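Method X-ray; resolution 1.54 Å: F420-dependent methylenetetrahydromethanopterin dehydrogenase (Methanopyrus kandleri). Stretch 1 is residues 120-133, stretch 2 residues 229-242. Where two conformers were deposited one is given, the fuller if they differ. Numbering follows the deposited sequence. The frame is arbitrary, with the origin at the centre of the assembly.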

# COMPACT_ATOMS: atom_id res chain seq x y z
N LYS A 120 -23.89 15.02 -6.19
CA LYS A 120 -23.54 15.37 -4.81
C LYS A 120 -22.08 15.09 -4.44
O LYS A 120 -21.46 15.83 -3.70
CB LYS A 120 -24.53 14.72 -3.82
CG LYS A 120 -25.96 15.11 -4.14
CD LYS A 120 -26.99 14.62 -3.10
CE LYS A 120 -26.98 15.53 -1.89
NZ LYS A 120 -28.00 15.12 -0.88
N PRO A 121 -21.50 14.00 -4.97
CA PRO A 121 -20.09 13.79 -4.58
C PRO A 121 -19.07 14.72 -5.28
O PRO A 121 -17.86 14.64 -4.97
CB PRO A 121 -19.81 12.33 -4.93
CG PRO A 121 -21.03 11.82 -5.67
CD PRO A 121 -22.16 12.77 -5.43
N ASP A 122 -19.53 15.59 -6.19
CA ASP A 122 -18.63 16.51 -6.91
C ASP A 122 -18.44 17.69 -5.98
O ASP A 122 -18.99 18.78 -6.18
CB ASP A 122 -19.31 16.96 -8.21
CG ASP A 122 -18.33 17.35 -9.28
OD1 ASP A 122 -17.28 17.93 -8.93
OD2 ASP A 122 -18.62 17.11 -10.49
N ALA A 123 -17.60 17.45 -4.98
CA ALA A 123 -17.41 18.40 -3.88
C ALA A 123 -16.51 19.60 -4.08
O ALA A 123 -15.47 19.52 -4.71
CB ALA A 123 -16.89 17.60 -2.68
N MSE A 124 -16.92 20.75 -3.55
CA MSE A 124 -16.11 21.95 -3.65
C MSE A 124 -14.78 21.70 -2.93
O MSE A 124 -14.73 21.07 -1.87
CB MSE A 124 -16.83 23.13 -2.99
CG MSE A 124 -16.11 24.46 -3.16
SE MSE A 124 -17.00 25.84 -2.11
CE MSE A 124 -15.88 25.77 -0.53
N LEU A 125 -13.69 22.20 -3.51
CA LEU A 125 -12.38 22.00 -2.92
C LEU A 125 -12.05 23.01 -1.81
O LEU A 125 -12.84 23.94 -1.55
CB LEU A 125 -11.30 21.96 -4.00
CG LEU A 125 -11.23 22.98 -5.11
CD1 LEU A 125 -11.11 24.38 -4.58
CD2 LEU A 125 -10.04 22.60 -6.00
N GLY A 126 -10.89 22.81 -1.16
CA GLY A 126 -10.49 23.67 -0.02
C GLY A 126 -9.85 24.95 -0.51
O GLY A 126 -8.64 25.17 -0.33
N ALA A 127 -10.69 25.82 -1.05
CA ALA A 127 -10.25 27.04 -1.70
C ALA A 127 -9.82 28.23 -0.85
O ALA A 127 -10.41 29.31 -0.96
CB ALA A 127 -11.32 27.47 -2.73
N ARG A 128 -8.82 28.01 -0.01
CA ARG A 128 -8.23 29.10 0.78
C ARG A 128 -6.86 29.34 0.18
O ARG A 128 -6.11 28.38 -0.07
CB ARG A 128 -8.08 28.71 2.24
CG ARG A 128 -9.39 28.77 3.02
CD ARG A 128 -9.79 30.24 3.26
NE ARG A 128 -10.79 30.35 4.32
CZ ARG A 128 -11.18 31.51 4.83
NH1 ARG A 128 -12.09 31.54 5.81
NH2 ARG A 128 -10.67 32.64 4.36
N ARG A 129 -6.49 30.60 -0.03
CA ARG A 129 -5.20 30.95 -0.61
C ARG A 129 -3.95 30.34 0.08
O ARG A 129 -2.94 30.05 -0.57
CB ARG A 129 -5.06 32.50 -0.69
CG ARG A 129 -3.77 32.97 -1.30
CD ARG A 129 -3.72 34.50 -1.49
NE ARG A 129 -4.62 34.95 -2.55
CZ ARG A 129 -5.87 35.37 -2.35
NH1 ARG A 129 -6.62 35.74 -3.37
NH2 ARG A 129 -6.36 35.43 -1.12
N GLU A 130 -4.01 30.14 1.39
CA GLU A 130 -2.89 29.59 2.13
C GLU A 130 -2.63 28.11 1.84
O GLU A 130 -1.59 27.61 2.20
CB GLU A 130 -3.13 29.73 3.64
CG GLU A 130 -3.29 31.17 4.14
CD GLU A 130 -4.75 31.67 4.16
OE1 GLU A 130 -5.04 32.56 5.00
OE2 GLU A 130 -5.60 31.21 3.36
N PHE A 131 -3.57 27.47 1.17
CA PHE A 131 -3.47 26.02 0.92
C PHE A 131 -3.63 25.68 -0.54
O PHE A 131 -2.83 24.88 -1.09
CB PHE A 131 -4.58 25.31 1.69
CG PHE A 131 -4.66 23.83 1.42
CD1 PHE A 131 -3.67 22.99 1.88
CD2 PHE A 131 -5.72 23.31 0.68
CE1 PHE A 131 -3.72 21.59 1.63
CE2 PHE A 131 -5.77 21.92 0.42
CZ PHE A 131 -4.78 21.08 0.90
N LEU A 132 -4.63 26.27 -1.17
CA LEU A 132 -4.88 25.91 -2.57
C LEU A 132 -4.12 26.71 -3.62
O LEU A 132 -4.54 27.84 -3.97
CB LEU A 132 -6.37 26.01 -2.87
CG LEU A 132 -6.74 25.33 -4.20
CD1 LEU A 132 -6.91 23.84 -3.93
CD2 LEU A 132 -7.98 25.94 -4.80
N ASP A 133 -3.04 26.15 -4.16
CA ASP A 133 -2.33 26.79 -5.27
C ASP A 133 -2.69 25.95 -6.51
O ASP A 133 -3.47 25.00 -6.38
CB ASP A 133 -0.80 26.86 -5.05
CG ASP A 133 -0.10 25.50 -5.18
OD1 ASP A 133 -0.73 24.46 -4.90
OD2 ASP A 133 1.09 25.49 -5.54
N ARG A 229 -6.99 27.67 12.22
CA ARG A 229 -8.00 26.62 12.19
C ARG A 229 -8.45 26.31 10.75
O ARG A 229 -8.54 25.13 10.40
CB ARG A 229 -9.23 27.02 13.01
CG ARG A 229 -8.99 27.04 14.52
CD ARG A 229 -10.23 27.60 15.22
NE ARG A 229 -11.36 26.66 15.28
CZ ARG A 229 -11.47 25.67 16.16
NH1 ARG A 229 -12.54 24.88 16.14
NH2 ARG A 229 -10.52 25.45 17.07
N TYR A 230 -8.74 27.32 9.93
CA TYR A 230 -9.23 26.99 8.59
C TYR A 230 -8.21 26.38 7.65
O TYR A 230 -8.61 25.65 6.76
CB TYR A 230 -9.98 28.16 7.89
CG TYR A 230 -9.20 29.40 7.50
CD1 TYR A 230 -9.52 30.65 8.07
CD2 TYR A 230 -8.22 29.37 6.51
CE1 TYR A 230 -8.89 31.81 7.66
CE2 TYR A 230 -7.58 30.53 6.09
CZ TYR A 230 -7.92 31.76 6.66
OH TYR A 230 -7.31 32.91 6.23
N VAL A 231 -6.92 26.65 7.81
CA VAL A 231 -5.95 26.02 6.88
C VAL A 231 -5.96 24.48 7.12
O VAL A 231 -6.07 23.70 6.13
CB VAL A 231 -4.52 26.61 7.02
CG1 VAL A 231 -3.53 25.88 6.08
CG2 VAL A 231 -4.56 28.09 6.64
N PRO A 232 -5.86 24.01 8.39
CA PRO A 232 -5.90 22.56 8.66
C PRO A 232 -7.24 21.99 8.20
O PRO A 232 -7.32 20.87 7.65
CB PRO A 232 -5.76 22.46 10.18
CG PRO A 232 -4.88 23.63 10.51
CD PRO A 232 -5.37 24.74 9.59
N ILE A 233 -8.33 22.73 8.41
CA ILE A 233 -9.62 22.22 8.00
C ILE A 233 -9.68 21.98 6.48
O ILE A 233 -10.09 20.87 6.05
CB ILE A 233 -10.78 23.17 8.47
CG1 ILE A 233 -10.86 23.10 10.01
CG2 ILE A 233 -12.11 22.77 7.83
CD1 ILE A 233 -11.83 24.14 10.60
N VAL A 234 -9.31 22.96 5.65
CA VAL A 234 -9.43 22.71 4.21
C VAL A 234 -8.45 21.62 3.77
O VAL A 234 -8.77 20.85 2.85
CB VAL A 234 -9.25 23.97 3.32
CG1 VAL A 234 -10.40 24.97 3.61
CG2 VAL A 234 -7.89 24.58 3.51
N ALA A 235 -7.31 21.51 4.43
CA ALA A 235 -6.33 20.47 4.05
C ALA A 235 -6.89 19.11 4.38
O ALA A 235 -6.65 18.13 3.65
CB ALA A 235 -5.02 20.65 4.78
N SER A 236 -7.64 19.00 5.48
CA SER A 236 -8.21 17.72 5.85
C SER A 236 -9.24 17.24 4.81
O SER A 236 -9.37 16.04 4.60
CB SER A 236 -8.82 17.78 7.27
OG SER A 236 -10.07 18.40 7.26
N ALA A 237 -9.92 18.17 4.16
CA ALA A 237 -10.91 17.84 3.13
C ALA A 237 -10.17 17.16 1.96
O ALA A 237 -10.67 16.16 1.39
CB ALA A 237 -11.59 19.10 2.65
N HIS A 238 -8.99 17.68 1.64
CA HIS A 238 -8.23 17.10 0.51
C HIS A 238 -7.67 15.72 0.89
O HIS A 238 -7.59 14.82 0.03
CB HIS A 238 -7.14 18.06 0.10
CG HIS A 238 -7.60 19.17 -0.81
ND1 HIS A 238 -8.74 19.92 -0.59
CD2 HIS A 238 -7.02 19.70 -1.91
CE1 HIS A 238 -8.83 20.86 -1.52
NE2 HIS A 238 -7.80 20.75 -2.32
N GLU A 239 -7.26 15.52 2.14
CA GLU A 239 -6.81 14.19 2.55
C GLU A 239 -7.98 13.20 2.44
O GLU A 239 -7.77 12.03 2.08
CB GLU A 239 -6.26 14.16 3.99
CG GLU A 239 -5.02 15.05 4.21
CD GLU A 239 -3.74 14.53 3.55
OE1 GLU A 239 -2.82 15.36 3.36
OE2 GLU A 239 -3.65 13.30 3.25
N MSE A 240 -9.21 13.63 2.75
CA MSE A 240 -10.38 12.75 2.62
C MSE A 240 -10.56 12.33 1.16
O MSE A 240 -10.80 11.14 0.90
CB MSE A 240 -11.64 13.48 3.08
CG MSE A 240 -11.59 13.70 4.56
SE MSE A 240 -13.05 14.93 5.12
CE MSE A 240 -14.54 13.76 4.75
N MSE A 241 -10.46 13.30 0.26
CA MSE A 241 -10.68 13.01 -1.16
C MSE A 241 -9.61 12.06 -1.70
O MSE A 241 -9.92 11.19 -2.54
CB MSE A 241 -10.72 14.29 -1.98
CG MSE A 241 -11.11 14.07 -3.43
SE MSE A 241 -12.94 13.32 -3.70
CE MSE A 241 -13.94 14.97 -3.32
N ARG A 242 -8.38 12.19 -1.22
CA ARG A 242 -7.30 11.28 -1.66
C ARG A 242 -7.67 9.84 -1.23
O ARG A 242 -7.45 8.88 -1.99
CB ARG A 242 -5.96 11.73 -1.07
CG ARG A 242 -4.82 10.73 -1.18
CD ARG A 242 -3.53 11.45 -0.79
NE ARG A 242 -2.37 10.55 -0.82
CZ ARG A 242 -2.02 9.76 0.19
NH1 ARG A 242 -0.94 8.96 0.08
NH2 ARG A 242 -2.71 9.75 1.33

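Residues 229-242 form part of a longer helix, whereas residues 120-133 follow an irregular path along its side. The helix is kinked at Pro232, whose ring nitrogen carries no hydrogen and so cannot bond back to the preceding turn; regular bonding resumes at once, with Ile233 N to Arg229 O at 3.1 Å. The loop runs against the helix in the opposite sense: Ala123 lies nearest Met241, Gly126 nearest Val234, and Phe131 nearest Val231. Its own backbone bonds are local. Arg128 O accepts from both Phe131 N (3.0 Å) and Leu132 N (2.8 Å), tightening the turn that presents the side chains of Arg128, Glu130 and Phe131 to the helix.

The closest backbone approach is at Gly126, whose CA stands 4.5 Å from Val234 CA and 3.6 Å from Val234 CB. Glycine suits this place because a CB here would point toward the helix and fall 2.6 Å from Val234 CB, a clash.

Beyond this crossing, Arg128 and Glu130 both engage Tyr230, in different ways. The Arg128 guanidinium lies flat on the phenol ring, the planes only 5° apart, with Arg128 CZ 3.6 Å from the centroid of the Tyr230 ring. Positive charge thus sits over the ring's pi electrons, a cation-pi contact, while the in-plane N-H groups remain free to bond; NE and NH1 do so elsewhere in the structure. Glu130 instead meets the ring at its edge, where Tyr230 OH donates a short hydrogen bond of 2.6 Å to Glu130 OE1. Tyrosine serves both partners, offering an aromatic face to the cation and a hydroxyl to the carboxylate. Nearby, Glu130 CB packs 3.7 Å from Val231 CG2, so the aliphatic base of the acid also contributes.

Phe131 supplies the largest buried surface of the loop. Ala235 CA lies over one face of its ring, 3.9 Å from the centroid of the Phe131 ring, in a CH-pi contact. The small alanine side chain lets the ring come close to the helix, with Phe131 CE1 3.5 Å from Ala235 CB. Val234 adds an apolar contact, its CG2 being 3.8 Å from Phe131 CD2. The edge of Phe131 points toward the face of His238, the planes at 82°, bringing the ring's slightly positive C-H rim to the imidazole's pi cloud.

At the far end the contact thins to Ala123 CB and Met241 CE, 4.0 Å apart. The long selenomethionine side chain at Met241 helps bridge the wider gap here, where Ala123 CA and Met241 CA are 9.0 Å apart.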